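Local coordinates for protein sulfoquinovosidase (Escherichia coli, PDB 5AEG) that hydrolyses sulfoquinovosyl diacylglycerides and simpler sulfoquinovosides as a family 31 glycoside hydrolase, releasing sulfoquinovose for sulfoglycolysis, at residues A[161-166]-A[510-515]; A[182-187]-A[241-246]; A[278-283]-A[553-558]; A[363-368]-A[372-377]; A[616-621]-A[657-662]. All blocks are in the same frame, centred on the assembly; numbering follows the deposited sequence. Where two conformers were deposited one is given.

Interactions 2 and 5 are buried, whereas interactions 1, 3 and 4 are only partly so. Interactions 1 and 2 each have one segment in the N-terminal galactose mutarotase-like range, the other end of interaction 1 lying in the TIM-barrel range; interactions 3 and 4 both lie in the TIM-barrel region, about 40 Å apart between centres, and interaction 5 belongs to the C-terminal region. Interaction 4 joins two strands of one hairpin by three backbone hydrogen bonds, one weak, and interaction 5 uses a single one beside a proline ring. Interaction 3 is apolar packing between a loop and a helix, interaction 1 lays a glutamine over an aromatic face, and interaction 2 sets a leucine methyl against a bonded amide.

Interaction 1. Residues A[161-166]-A[510-515]; sequences TYVTWQ and TLFEMK
Gln166 lies across one face of the Phe512 ring, bringing helix 162-169 of the N-terminal region against a type I' beta turn, Leu511 to Met514, in a loop of the TIM-barrel region. The glutamine begins with its CB over the centre of the ring, 3.9 Å from the centroid and only 7° off the normal, a CH-pi contact. CG anti to the carbonyl carbon (chi1 -64°) and a straight chain beyond it carry the amide back from the ring centre to the Phe512 CB, which Gln166 CD reaches at 3.8 Å. At the tip, Gln166 NE2 comes within 3.7 Å of Phe512 CD1, while OE1 is 3.5 Å from Phe512 CB; the amide and ring planes are 43° apart. The same OE1 accepts a hydrogen bond of 2.8 Å from a water molecule, whose approach to Phe512 O, at 2.5 Å, is suspiciously short and of doubtful length. One helical turn earlier, Val163 meets Met514 tip to tip, its CG2 3.9 Å from the Met514 SD.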
# COMPACT_ATOMS: atom_id res chain seq x y z
N THR A 161 19.28 7.53 -11.27
CA THR A 161 19.77 6.16 -11.45
C THR A 161 19.50 5.71 -12.86
O THR A 161 18.54 6.13 -13.52
CB THR A 161 19.19 5.16 -10.41
OG1 THR A 161 17.80 4.95 -10.63
CG2 THR A 161 19.44 5.65 -9.05
N TYR A 162 20.36 4.82 -13.32
CA TYR A 162 20.37 4.40 -14.72
C TYR A 162 19.16 3.67 -15.16
O TYR A 162 18.59 3.91 -16.24
CB TYR A 162 21.67 3.58 -14.93
CG TYR A 162 21.87 3.06 -16.33
CD1 TYR A 162 21.84 3.92 -17.42
CD2 TYR A 162 22.16 1.70 -16.55
CE1 TYR A 162 22.01 3.45 -18.69
CE2 TYR A 162 22.36 1.23 -17.85
CZ TYR A 162 22.29 2.11 -18.90
OH TYR A 162 22.44 1.72 -20.19
N VAL A 163 18.64 2.81 -14.30
CA VAL A 163 17.44 2.06 -14.65
C VAL A 163 16.24 3.02 -14.86
O VAL A 163 15.36 2.81 -15.72
CB VAL A 163 17.19 0.97 -13.58
CG1 VAL A 163 15.80 0.40 -13.66
CG2 VAL A 163 18.23 -0.17 -13.76
N THR A 164 16.17 4.02 -14.00
CA THR A 164 15.06 5.00 -14.11
C THR A 164 15.11 5.71 -15.50
O THR A 164 14.04 5.85 -16.18
CB THR A 164 15.15 6.03 -13.01
OG1 THR A 164 15.33 5.35 -11.73
CG2 THR A 164 13.90 6.92 -13.01
N TRP A 165 16.29 6.09 -15.90
CA TRP A 165 16.50 6.78 -17.19
C TRP A 165 16.11 5.88 -18.33
O TRP A 165 15.38 6.27 -19.28
CB TRP A 165 17.93 7.27 -17.31
CG TRP A 165 18.20 7.79 -18.71
CD1 TRP A 165 17.85 9.01 -19.19
CD2 TRP A 165 18.83 7.10 -19.79
NE1 TRP A 165 18.20 9.11 -20.54
CE2 TRP A 165 18.80 7.95 -20.92
CE3 TRP A 165 19.38 5.83 -19.92
CZ2 TRP A 165 19.33 7.56 -22.18
CZ3 TRP A 165 19.92 5.45 -21.18
CH2 TRP A 165 19.86 6.32 -22.29
N GLN A 166 16.57 4.63 -18.27
CA GLN A 166 16.12 3.63 -19.26
C GLN A 166 14.60 3.42 -19.37
O GLN A 166 14.00 3.42 -20.49
CB GLN A 166 16.78 2.27 -18.99
CG GLN A 166 18.27 2.25 -19.16
CD GLN A 166 18.85 0.87 -18.85
OE1 GLN A 166 19.00 0.48 -17.69
NE2 GLN A 166 19.02 0.10 -19.87
N THR A 510 12.19 -7.38 -13.73
CA THR A 510 13.32 -8.01 -14.30
C THR A 510 13.42 -7.44 -15.77
O THR A 510 12.87 -7.99 -16.69
CB THR A 510 13.09 -9.52 -14.32
OG1 THR A 510 12.64 -10.00 -13.05
CG2 THR A 510 14.34 -10.23 -14.72
N LEU A 511 14.09 -6.34 -15.93
CA LEU A 511 14.15 -5.58 -17.17
C LEU A 511 15.50 -4.95 -17.25
O LEU A 511 16.20 -4.87 -16.24
CB LEU A 511 13.14 -4.45 -17.14
CG LEU A 511 11.69 -4.83 -17.13
CD1 LEU A 511 10.84 -3.53 -16.98
CD2 LEU A 511 11.22 -5.65 -18.34
N PHE A 512 15.91 -4.55 -18.46
CA PHE A 512 17.15 -3.78 -18.65
C PHE A 512 18.34 -4.50 -18.07
O PHE A 512 19.17 -3.87 -17.40
CB PHE A 512 17.02 -2.34 -18.06
CG PHE A 512 15.81 -1.63 -18.52
CD1 PHE A 512 15.60 -1.40 -19.88
CD2 PHE A 512 14.85 -1.18 -17.63
CE1 PHE A 512 14.45 -0.77 -20.34
CE2 PHE A 512 13.70 -0.57 -18.09
CZ PHE A 512 13.51 -0.32 -19.43
N GLU A 513 18.46 -5.80 -18.28
CA GLU A 513 19.60 -6.47 -17.67
C GLU A 513 19.65 -6.54 -16.10
O GLU A 513 20.67 -6.92 -15.53
CB GLU A 513 20.94 -5.89 -18.19
CG GLU A 513 21.07 -5.88 -19.73
CD GLU A 513 20.56 -7.15 -20.43
OE1 GLU A 513 20.92 -8.29 -20.03
OE2 GLU A 513 19.78 -7.03 -21.41
N MET A 514 18.57 -6.15 -15.39
CA MET A 514 18.51 -6.50 -13.99
C MET A 514 18.13 -7.97 -13.95
O MET A 514 17.23 -8.40 -14.65
CB MET A 514 17.42 -5.68 -13.28
CG MET A 514 17.77 -4.26 -13.11
SD MET A 514 16.50 -3.27 -12.23
CE MET A 514 15.02 -3.56 -13.15
N LYS A 515 18.81 -8.77 -13.13
CA LYS A 515 18.45 -10.17 -12.91
C LYS A 515 18.69 -10.47 -11.42
O LYS A 515 19.67 -10.03 -10.83
CB LYS A 515 19.40 -11.02 -13.72
CG LYS A 515 19.43 -10.74 -15.24
CD LYS A 515 20.45 -11.74 -15.87
CE LYS A 515 20.27 -11.93 -17.36
NZ LYS A 515 19.88 -10.68 -18.02
O HOH W 1 20.04 -1.79 -16.43

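Interaction 2. Residues A[182-187]-A[241-246]; sequences FPQPTF and ALLGRQ
Leu243, in the last turn of helix 232-243, pushes its CD1 methyl against the side-chain amide of Gln184, 3.7 Å from NE2. This is the close part of the contact: the methyl lies near the amide plane, beyond NE2 and on the side away from Thr186 OG1, so the amide is met end-on. The looser part is the approach of the same Leu243 CD1 to Thr186 CG2, at 4.4 Å, and the two segments together bury only 84 Å². No hydrogen bond crosses between them. The polar bonding is instead within the 182-187 segment: Gln184, with CG anti to the backbone N (chi1 -168°) and an extended chain, reaches past the corner at Pro185, and its NE2 donates to Thr186 OG1 over 2.9 Å. The angle at the hydrogen is 167° and the acceptor sits almost in the amide plane. Beyond the segments, Gln462 is hydrogen-bonded to Gln184 OE1 and His196 to Thr186 OG1. A leucine in place of Gln184 would probably cost Thr186 OG1 and Gln462 NE2 a partner each. Bonds at both ends of the amide probably hold its rotation, and in that pose its second N-H is directed roughly at Leu243 CD1, a methyl that cannot accept it.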
# COMPACT_ATOMS: atom_id res chain seq x y z
N PHE A 182 -0.74 3.40 -4.05
CA PHE A 182 -1.62 3.54 -2.87
C PHE A 182 -1.23 4.88 -2.23
O PHE A 182 -0.76 4.90 -1.11
CB PHE A 182 -1.45 2.34 -1.93
CG PHE A 182 -2.48 2.21 -0.82
CD1 PHE A 182 -3.34 3.27 -0.40
CD2 PHE A 182 -2.50 1.05 -0.11
CE1 PHE A 182 -4.20 3.07 0.63
CE2 PHE A 182 -3.43 0.82 0.91
CZ PHE A 182 -4.24 1.87 1.29
N PRO A 183 -1.41 6.01 -2.96
CA PRO A 183 -1.31 7.28 -2.28
C PRO A 183 -2.63 7.47 -1.50
O PRO A 183 -3.64 6.87 -1.86
CB PRO A 183 -1.25 8.32 -3.42
CG PRO A 183 -2.09 7.66 -4.51
CD PRO A 183 -2.01 6.16 -4.29
N GLN A 184 -2.62 8.22 -0.42
CA GLN A 184 -3.87 8.45 0.30
C GLN A 184 -3.77 9.86 0.93
O GLN A 184 -2.73 10.22 1.45
CB GLN A 184 -4.13 7.41 1.39
CG GLN A 184 -5.59 7.53 1.92
CD GLN A 184 -6.00 6.43 2.82
OE1 GLN A 184 -5.94 5.28 2.44
NE2 GLN A 184 -6.45 6.77 4.01
N PRO A 185 -4.91 10.64 0.94
CA PRO A 185 -4.89 12.03 1.45
C PRO A 185 -5.13 12.06 2.95
O PRO A 185 -6.12 12.63 3.43
CB PRO A 185 -6.02 12.71 0.64
CG PRO A 185 -6.96 11.62 0.43
CD PRO A 185 -6.10 10.39 0.13
N THR A 186 -4.19 11.45 3.69
CA THR A 186 -4.33 11.13 5.14
C THR A 186 -2.89 11.21 5.68
O THR A 186 -1.99 10.61 5.10
CB THR A 186 -4.86 9.73 5.35
OG1 THR A 186 -6.10 9.60 4.67
CG2 THR A 186 -5.06 9.41 6.81
N PHE A 187 -2.64 11.99 6.75
CA PHE A 187 -1.31 12.11 7.30
C PHE A 187 -1.39 12.26 8.83
O PHE A 187 -2.48 12.54 9.39
CB PHE A 187 -0.44 13.21 6.64
CG PHE A 187 -0.86 14.62 6.88
CD1 PHE A 187 -1.76 15.25 6.03
CD2 PHE A 187 -0.39 15.36 7.98
CE1 PHE A 187 -2.11 16.57 6.23
CE2 PHE A 187 -0.80 16.63 8.19
CZ PHE A 187 -1.64 17.24 7.31
N ALA A 241 -10.53 3.55 13.64
CA ALA A 241 -12.02 3.65 13.91
C ALA A 241 -12.71 4.44 12.82
O ALA A 241 -13.81 4.12 12.47
CB ALA A 241 -12.28 4.28 15.30
N LEU A 242 -11.99 5.35 12.20
CA LEU A 242 -12.49 6.15 11.09
C LEU A 242 -12.42 5.41 9.76
O LEU A 242 -13.38 5.34 9.03
CB LEU A 242 -11.70 7.45 11.01
CG LEU A 242 -12.12 8.36 9.84
CD1 LEU A 242 -13.59 8.75 9.89
CD2 LEU A 242 -11.24 9.59 9.77
N LEU A 243 -11.27 4.85 9.45
CA LEU A 243 -11.06 4.28 8.09
C LEU A 243 -11.42 2.83 7.93
O LEU A 243 -11.70 2.38 6.81
CB LEU A 243 -9.63 4.45 7.69
CG LEU A 243 -8.96 5.85 7.73
CD1 LEU A 243 -7.45 5.74 7.45
CD2 LEU A 243 -9.62 6.83 6.81
N GLY A 244 -11.26 2.06 9.00
CA GLY A 244 -11.44 0.61 8.92
C GLY A 244 -10.30 -0.13 9.61
O GLY A 244 -9.19 0.43 9.71
N ARG A 245 -10.61 -1.35 10.10
CA ARG A 245 -9.64 -2.31 10.60
C ARG A 245 -9.71 -3.59 9.80
O ARG A 245 -10.76 -3.96 9.32
CB ARG A 245 -9.88 -2.62 12.05
CG ARG A 245 -9.59 -1.43 12.90
CD ARG A 245 -9.76 -1.59 14.41
NE ARG A 245 -9.60 -0.32 15.10
CZ ARG A 245 -10.43 0.16 16.01
NH1 ARG A 245 -11.43 -0.57 16.46
NH2 ARG A 245 -10.23 1.35 16.49
N GLN A 246 -8.57 -4.25 9.63
CA GLN A 246 -8.49 -5.44 8.82
C GLN A 246 -8.91 -6.67 9.64
O GLN A 246 -8.77 -6.69 10.82
CB GLN A 246 -7.02 -5.69 8.39
CG GLN A 246 -6.44 -4.60 7.45
CD GLN A 246 -5.65 -3.54 8.18
OE1 GLN A 246 -4.59 -3.83 8.77
NE2 GLN A 246 -6.20 -2.31 8.21

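Interaction 3. Residues A[278-283]-A[553-558]; sequences AGVKVN and ETIAHF
The carbonyl oxygen of Phe558, on a helix of the TIM barrel, is hydrogen-bonded by Thr562 OG1 one turn further along and also lies against Val280 CG1, 4.1 Å away. Thr562 OG1 is in turn bonded to Lys281 N, and its hydroxyl thus ties the loop to the helix. Both elements belong to the barrel: residues 278-281 lead from helix 265-277 into strand 282-286, Gly279 closing that helix in a Schellman motif, and helix 552-567 follows strand 534-536. Between the segments themselves the contact is apolar. Val280 has CG1 anti to its backbone N (chi1 -176°), and this leaves CG2 against the helix backbone, 3.6 Å from Ile555 O. The same methyl meets Ile555 CG2 at 4.1 Å, the two side chains crossing at about a right angle, and Phe558 CB at 4.2 Å. Met275 of helix 265-277 touches both Val280 and Ile555. Packing is tightest at the outer end, where Ala278 CB and Ile555 CG2 stand 3.4 Å apart, closer than usual van der Waals contact.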
# COMPACT_ATOMS: atom_id res chain seq x y z
N ALA A 278 12.94 -31.45 1.47
CA ALA A 278 14.13 -30.86 2.03
C ALA A 278 13.87 -30.17 3.33
O ALA A 278 14.75 -29.57 3.86
CB ALA A 278 14.74 -29.87 1.05
N GLY A 279 12.69 -30.23 3.91
CA GLY A 279 12.52 -29.60 5.25
C GLY A 279 11.92 -28.18 5.20
O GLY A 279 11.78 -27.52 6.23
N VAL A 280 11.51 -27.70 4.02
CA VAL A 280 10.88 -26.35 3.93
C VAL A 280 9.45 -26.42 4.42
O VAL A 280 8.71 -27.29 4.05
CB VAL A 280 10.97 -25.75 2.50
CG1 VAL A 280 10.41 -24.32 2.47
CG2 VAL A 280 12.41 -25.76 2.00
N LYS A 281 9.05 -25.46 5.26
CA LYS A 281 7.68 -25.33 5.68
C LYS A 281 6.94 -24.57 4.58
O LYS A 281 7.23 -23.35 4.38
CB LYS A 281 7.53 -24.57 7.00
CG LYS A 281 8.40 -25.05 8.16
CD LYS A 281 8.21 -26.53 8.38
CE LYS A 281 8.77 -26.95 9.75
NZ LYS A 281 10.24 -27.08 9.62
N VAL A 282 6.00 -25.25 3.95
CA VAL A 282 5.28 -24.73 2.78
C VAL A 282 3.83 -24.74 3.12
O VAL A 282 3.27 -25.80 3.44
CB VAL A 282 5.52 -25.58 1.52
CG1 VAL A 282 4.77 -24.98 0.31
CG2 VAL A 282 6.96 -25.65 1.13
N ASN A 283 3.19 -23.58 3.07
CA ASN A 283 1.76 -23.50 3.37
C ASN A 283 0.87 -23.36 2.14
O ASN A 283 -0.40 -23.28 2.23
CB ASN A 283 1.48 -22.36 4.34
CG ASN A 283 1.58 -20.97 3.71
OD1 ASN A 283 2.13 -20.78 2.63
ND2 ASN A 283 1.01 -20.00 4.40
N GLU A 553 21.81 -25.14 -1.49
CA GLU A 553 22.04 -24.10 -0.50
C GLU A 553 20.81 -23.15 -0.40
O GLU A 553 20.39 -22.77 0.69
CB GLU A 553 23.27 -23.31 -0.85
CG GLU A 553 23.60 -22.20 0.14
CD GLU A 553 24.80 -21.33 -0.26
OE1 GLU A 553 25.38 -21.52 -1.36
OE2 GLU A 553 25.15 -20.46 0.56
N THR A 554 20.22 -22.84 -1.55
CA THR A 554 19.02 -22.00 -1.57
C THR A 554 17.89 -22.69 -0.87
O THR A 554 17.20 -22.08 -0.05
CB THR A 554 18.63 -21.67 -3.04
OG1 THR A 554 19.73 -21.05 -3.67
CG2 THR A 554 17.35 -20.77 -3.09
N ILE A 555 17.64 -23.97 -1.20
CA ILE A 555 16.55 -24.71 -0.61
C ILE A 555 16.75 -24.83 0.93
O ILE A 555 15.80 -24.63 1.71
CB ILE A 555 16.39 -26.15 -1.27
CG1 ILE A 555 15.89 -26.00 -2.74
CG2 ILE A 555 15.37 -26.96 -0.51
CD1 ILE A 555 16.10 -27.22 -3.60
N ALA A 556 17.98 -25.16 1.37
CA ALA A 556 18.20 -25.30 2.81
C ALA A 556 17.99 -23.93 3.52
O ALA A 556 17.66 -23.85 4.71
CB ALA A 556 19.62 -25.81 3.09
N HIS A 557 18.36 -22.86 2.81
CA HIS A 557 18.13 -21.50 3.32
C HIS A 557 16.66 -21.22 3.56
O HIS A 557 16.29 -20.79 4.67
CB HIS A 557 18.79 -20.42 2.44
CG HIS A 557 18.69 -19.07 3.04
ND1 HIS A 557 19.51 -18.67 4.08
CD2 HIS A 557 17.77 -18.08 2.88
CE1 HIS A 557 19.15 -17.45 4.45
NE2 HIS A 557 18.10 -17.10 3.76
N PHE A 558 15.80 -21.50 2.57
CA PHE A 558 14.35 -21.48 2.76
C PHE A 558 13.89 -22.40 3.92
O PHE A 558 12.96 -22.03 4.70
CB PHE A 558 13.65 -21.79 1.41
CG PHE A 558 13.51 -20.57 0.52
CD1 PHE A 558 14.57 -20.09 -0.26
CD2 PHE A 558 12.34 -19.83 0.61
CE1 PHE A 558 14.42 -18.94 -1.01
CE2 PHE A 558 12.19 -18.70 -0.13
CZ PHE A 558 13.23 -18.24 -0.91

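Interaction 4. Residues A[363-368]-A[372-377]; sequences YLVEFG and GGVVDL
Val365 and Gly372 form a hydrogen-bonded antiparallel pair in which each residue gives and takes. Val365 N donates to Gly372 O over 2.8 Å with an angle of 167° at the hydrogen, the donor tilted from the carbonyl plane. In return Gly372 N donates to Val365 O over 2.9 Å, this time in the carbonyl plane. The next bond is weak: Val374 N lies 3.4 Å from Tyr363 O, which also receives a CA-H...O contact from Gly373. Leu364 and Gly373 are the non-hydrogen-bonded pair between, and the backbone of Gly373 bonds to Val338 of strand 337-339 instead. Leu364 CD2 lies 3.8 Å from Gly373 CA. On the other face Val365 has CG1 anti to the backbone N (chi1 177°), which puts CG2 against Val374 CG2 at 3.6 Å. The Tyr363 and Val374 side chains run together, with Tyr363 CD1 4.1 Å from Val374 CG2. The Tyr363 hydroxyl has its partner outside the hairpin, in Asp413. Val365 CG1 sits over one face of the Phe367 ring, toward its rim, and Phe367 meets Trp304, a substrate-binding residue, edge-to-face. The bond pattern is that of a beta hairpin, strands 364-367 and 370-374, here beside the substrate site of the barrel.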
# COMPACT_ATOMS: atom_id res chain seq x y z
N TYR A 363 -14.86 0.55 -23.47
CA TYR A 363 -13.46 0.97 -23.42
C TYR A 363 -12.55 -0.25 -23.28
O TYR A 363 -12.70 -1.00 -22.30
CB TYR A 363 -13.23 1.90 -22.20
CG TYR A 363 -12.02 2.73 -22.28
CD1 TYR A 363 -10.76 2.16 -22.07
CD2 TYR A 363 -12.10 4.11 -22.39
CE1 TYR A 363 -9.63 2.94 -22.15
CE2 TYR A 363 -10.98 4.89 -22.44
CZ TYR A 363 -9.74 4.28 -22.30
OH TYR A 363 -8.60 5.01 -22.28
N LEU A 364 -11.62 -0.37 -24.22
CA LEU A 364 -10.58 -1.38 -24.19
C LEU A 364 -9.22 -0.75 -23.98
O LEU A 364 -8.82 0.13 -24.69
CB LEU A 364 -10.52 -2.15 -25.51
CG LEU A 364 -11.83 -2.79 -25.97
CD1 LEU A 364 -11.64 -3.55 -27.28
CD2 LEU A 364 -12.46 -3.64 -24.90
N VAL A 365 -8.48 -1.26 -23.01
CA VAL A 365 -7.14 -0.77 -22.75
C VAL A 365 -6.20 -1.68 -23.47
O VAL A 365 -6.38 -2.91 -23.46
CB VAL A 365 -6.84 -0.78 -21.26
CG1 VAL A 365 -5.43 -0.35 -21.01
CG2 VAL A 365 -7.79 0.14 -20.52
N GLU A 366 -5.19 -1.10 -24.09
CA GLU A 366 -4.12 -1.89 -24.73
C GLU A 366 -3.14 -2.30 -23.71
O GLU A 366 -2.66 -1.45 -22.98
CB GLU A 366 -3.34 -1.06 -25.76
CG GLU A 366 -4.04 -1.01 -27.09
CD GLU A 366 -3.44 -0.04 -28.10
OE1 GLU A 366 -2.95 1.05 -27.71
OE2 GLU A 366 -3.49 -0.39 -29.30
N PHE A 367 -2.84 -3.59 -23.64
CA PHE A 367 -1.66 -4.10 -22.93
C PHE A 367 -0.74 -4.78 -23.95
O PHE A 367 -0.34 -5.94 -23.82
CB PHE A 367 -2.06 -5.01 -21.77
CG PHE A 367 -2.89 -4.32 -20.72
CD1 PHE A 367 -2.30 -3.47 -19.79
CD2 PHE A 367 -4.28 -4.49 -20.69
CE1 PHE A 367 -3.08 -2.82 -18.83
CE2 PHE A 367 -5.06 -3.85 -19.74
CZ PHE A 367 -4.45 -3.03 -18.79
N GLY A 368 -0.47 -4.04 -25.01
CA GLY A 368 0.60 -4.33 -25.94
C GLY A 368 -0.14 -4.80 -27.14
O GLY A 368 -0.89 -4.05 -27.78
N GLY A 372 -7.87 -5.30 -23.02
CA GLY A 372 -8.74 -5.71 -21.92
C GLY A 372 -9.83 -4.73 -21.75
O GLY A 372 -9.54 -3.53 -21.76
N GLY A 373 -11.07 -5.19 -21.59
CA GLY A 373 -12.18 -4.31 -21.16
C GLY A 373 -12.08 -3.95 -19.68
O GLY A 373 -11.61 -4.74 -18.84
N VAL A 374 -12.50 -2.74 -19.38
CA VAL A 374 -12.46 -2.21 -18.05
C VAL A 374 -13.81 -2.51 -17.43
O VAL A 374 -14.79 -1.89 -17.85
CB VAL A 374 -12.20 -0.66 -18.05
CG1 VAL A 374 -12.18 -0.14 -16.61
CG2 VAL A 374 -10.95 -0.27 -18.79
N VAL A 375 -13.84 -3.30 -16.36
CA VAL A 375 -15.06 -3.66 -15.69
C VAL A 375 -15.53 -2.43 -14.92
O VAL A 375 -14.76 -1.81 -14.17
CB VAL A 375 -14.89 -4.82 -14.73
CG1 VAL A 375 -16.15 -5.12 -13.93
CG2 VAL A 375 -14.39 -6.07 -15.47
N ASP A 376 -16.79 -2.04 -15.11
CA ASP A 376 -17.26 -0.78 -14.53
C ASP A 376 -17.79 -1.00 -13.19
O ASP A 376 -19.00 -1.23 -12.99
CB ASP A 376 -18.27 -0.04 -15.43
CG ASP A 376 -18.69 1.32 -14.83
OD1 ASP A 376 -18.24 1.69 -13.71
OD2 ASP A 376 -19.44 2.07 -15.52
N LEU A 377 -16.90 -0.92 -12.20
CA LEU A 377 -17.30 -1.24 -10.84
C LEU A 377 -18.36 -0.26 -10.23
O LEU A 377 -18.87 -0.56 -9.13
CB LEU A 377 -16.06 -1.36 -9.88
CG LEU A 377 -15.05 -2.45 -10.27
CD1 LEU A 377 -13.81 -2.46 -9.35
CD2 LEU A 377 -15.73 -3.78 -10.20

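Interaction 5. Residues A[616-621]-A[657-662]; sequences APVHEE and KPPVFY
Ala616 and Pro659 are joined by the single hydrogen bond between the segments: Ala616 N donates to Pro659 O over 2.9 Å, with 169° at the hydrogen and the donor nearly in line with the C=O bond. It is in register with the backbone bonding of Leu614 and Phe661, so it extends the antiparallel pairing of strands 613-615 and 660-663 in the C-terminal domain by one step. The second kind of contact is between the proline ring and a carbonyl. Ala616 O lies 3.3 Å from Pro659 CG and at a like distance from CD. Third comes apolar packing. Val618, whose CG1 is anti to the backbone N (chi1 173°), turns its other methyl to the ring: Val618 CG2 is 3.8 Å from Pro659 CD, and the side chains cross at about a right angle. Ala616 CB stands further off, 4.5 Å from Pro659 CB. Trp626 of strand 625-630 touches both Ala616 and Pro659. A glycine in place of Pro659 is likely to open a gap beside Val618 CG2 and Ala616 O and to free the backbone that the ring restrains. Direction and register thus come from the backbone bond, while the ring and Val618 supply buried apolar contact.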
# COMPACT_ATOMS: atom_id res chain seq x y z
N ALA A 616 16.39 -4.87 11.32
CA ALA A 616 16.99 -3.94 10.40
C ALA A 616 17.54 -4.74 9.23
O ALA A 616 18.67 -5.17 9.25
CB ALA A 616 18.06 -3.12 11.05
N PRO A 617 16.73 -4.95 8.21
CA PRO A 617 17.14 -5.82 7.10
C PRO A 617 18.35 -5.34 6.32
O PRO A 617 18.49 -4.16 6.00
CB PRO A 617 15.89 -5.89 6.20
CG PRO A 617 14.80 -5.26 6.93
CD PRO A 617 15.39 -4.40 8.04
N VAL A 618 19.26 -6.26 5.98
CA VAL A 618 20.35 -5.92 5.16
C VAL A 618 19.80 -5.60 3.76
O VAL A 618 19.20 -6.45 3.15
CB VAL A 618 21.41 -7.10 5.13
CG1 VAL A 618 22.53 -6.85 4.13
CG2 VAL A 618 21.98 -7.27 6.55
N HIS A 619 20.04 -4.41 3.25
CA HIS A 619 19.48 -3.98 1.93
C HIS A 619 20.56 -3.60 0.92
O HIS A 619 20.27 -3.07 -0.15
CB HIS A 619 18.40 -2.92 2.09
CG HIS A 619 18.89 -1.64 2.70
ND1 HIS A 619 19.77 -0.76 2.09
CD2 HIS A 619 18.59 -1.10 3.90
CE1 HIS A 619 19.97 0.27 2.89
NE2 HIS A 619 19.26 0.08 3.99
N GLU A 620 21.81 -3.96 1.21
CA GLU A 620 22.96 -3.73 0.31
C GLU A 620 23.63 -5.05 -0.06
O GLU A 620 23.71 -5.94 0.79
CB GLU A 620 24.00 -2.80 0.96
CG GLU A 620 23.56 -1.37 1.17
CD GLU A 620 24.48 -0.58 2.06
OE1 GLU A 620 25.59 -1.03 2.43
OE2 GLU A 620 24.08 0.52 2.40
N GLU A 621 24.20 -5.10 -1.27
CA GLU A 621 24.93 -6.21 -1.83
C GLU A 621 26.30 -6.35 -1.12
O GLU A 621 26.90 -5.35 -0.79
CB GLU A 621 25.19 -5.90 -3.34
CG GLU A 621 25.45 -7.13 -4.19
CD GLU A 621 25.73 -6.86 -5.66
OE1 GLU A 621 25.47 -5.78 -6.18
OE2 GLU A 621 26.25 -7.78 -6.31
N LYS A 657 21.44 -14.95 9.25
CA LYS A 657 21.52 -14.29 10.59
C LYS A 657 21.28 -12.78 10.44
O LYS A 657 22.16 -11.96 10.66
CB LYS A 657 22.88 -14.60 11.22
CG LYS A 657 23.01 -16.07 11.48
CD LYS A 657 24.34 -16.49 12.08
CE LYS A 657 24.35 -18.01 12.14
NZ LYS A 657 25.49 -18.41 12.98
N PRO A 658 20.04 -12.42 10.06
CA PRO A 658 19.72 -11.01 9.77
C PRO A 658 19.80 -10.19 11.08
O PRO A 658 19.74 -10.76 12.18
CB PRO A 658 18.29 -11.05 9.33
CG PRO A 658 17.73 -12.36 9.78
CD PRO A 658 18.93 -13.28 9.73
N PRO A 659 19.90 -8.88 10.95
CA PRO A 659 20.07 -8.07 12.20
C PRO A 659 18.75 -7.91 12.90
O PRO A 659 17.91 -7.07 12.46
CB PRO A 659 20.62 -6.75 11.68
CG PRO A 659 21.14 -7.05 10.30
CD PRO A 659 20.16 -8.06 9.76
N VAL A 660 18.51 -8.82 13.87
CA VAL A 660 17.27 -8.97 14.56
C VAL A 660 17.61 -9.01 16.05
O VAL A 660 18.48 -9.79 16.46
CB VAL A 660 16.52 -10.28 14.17
CG1 VAL A 660 15.31 -10.51 15.05
CG2 VAL A 660 16.06 -10.24 12.67
N PHE A 661 16.94 -8.19 16.84
CA PHE A 661 17.17 -8.15 18.27
C PHE A 661 15.85 -8.25 18.97
O PHE A 661 14.81 -7.87 18.42
CB PHE A 661 17.86 -6.82 18.63
CG PHE A 661 19.11 -6.55 17.92
CD1 PHE A 661 19.09 -6.15 16.59
CD2 PHE A 661 20.33 -6.65 18.57
CE1 PHE A 661 20.27 -5.92 15.93
CE2 PHE A 661 21.49 -6.38 17.94
CZ PHE A 661 21.47 -6.03 16.60
N TYR A 662 15.82 -8.82 20.15
CA TYR A 662 14.63 -8.85 20.93
C TYR A 662 14.83 -8.33 22.38
O TYR A 662 15.95 -8.30 22.89
CB TYR A 662 13.98 -10.23 20.96
CG TYR A 662 14.75 -11.32 21.75
CD1 TYR A 662 14.60 -11.49 23.12
CD2 TYR A 662 15.66 -12.12 21.11
CE1 TYR A 662 15.31 -12.48 23.84
CE2 TYR A 662 16.40 -13.13 21.82
CZ TYR A 662 16.17 -13.33 23.17
OH TYR A 662 16.94 -14.32 23.81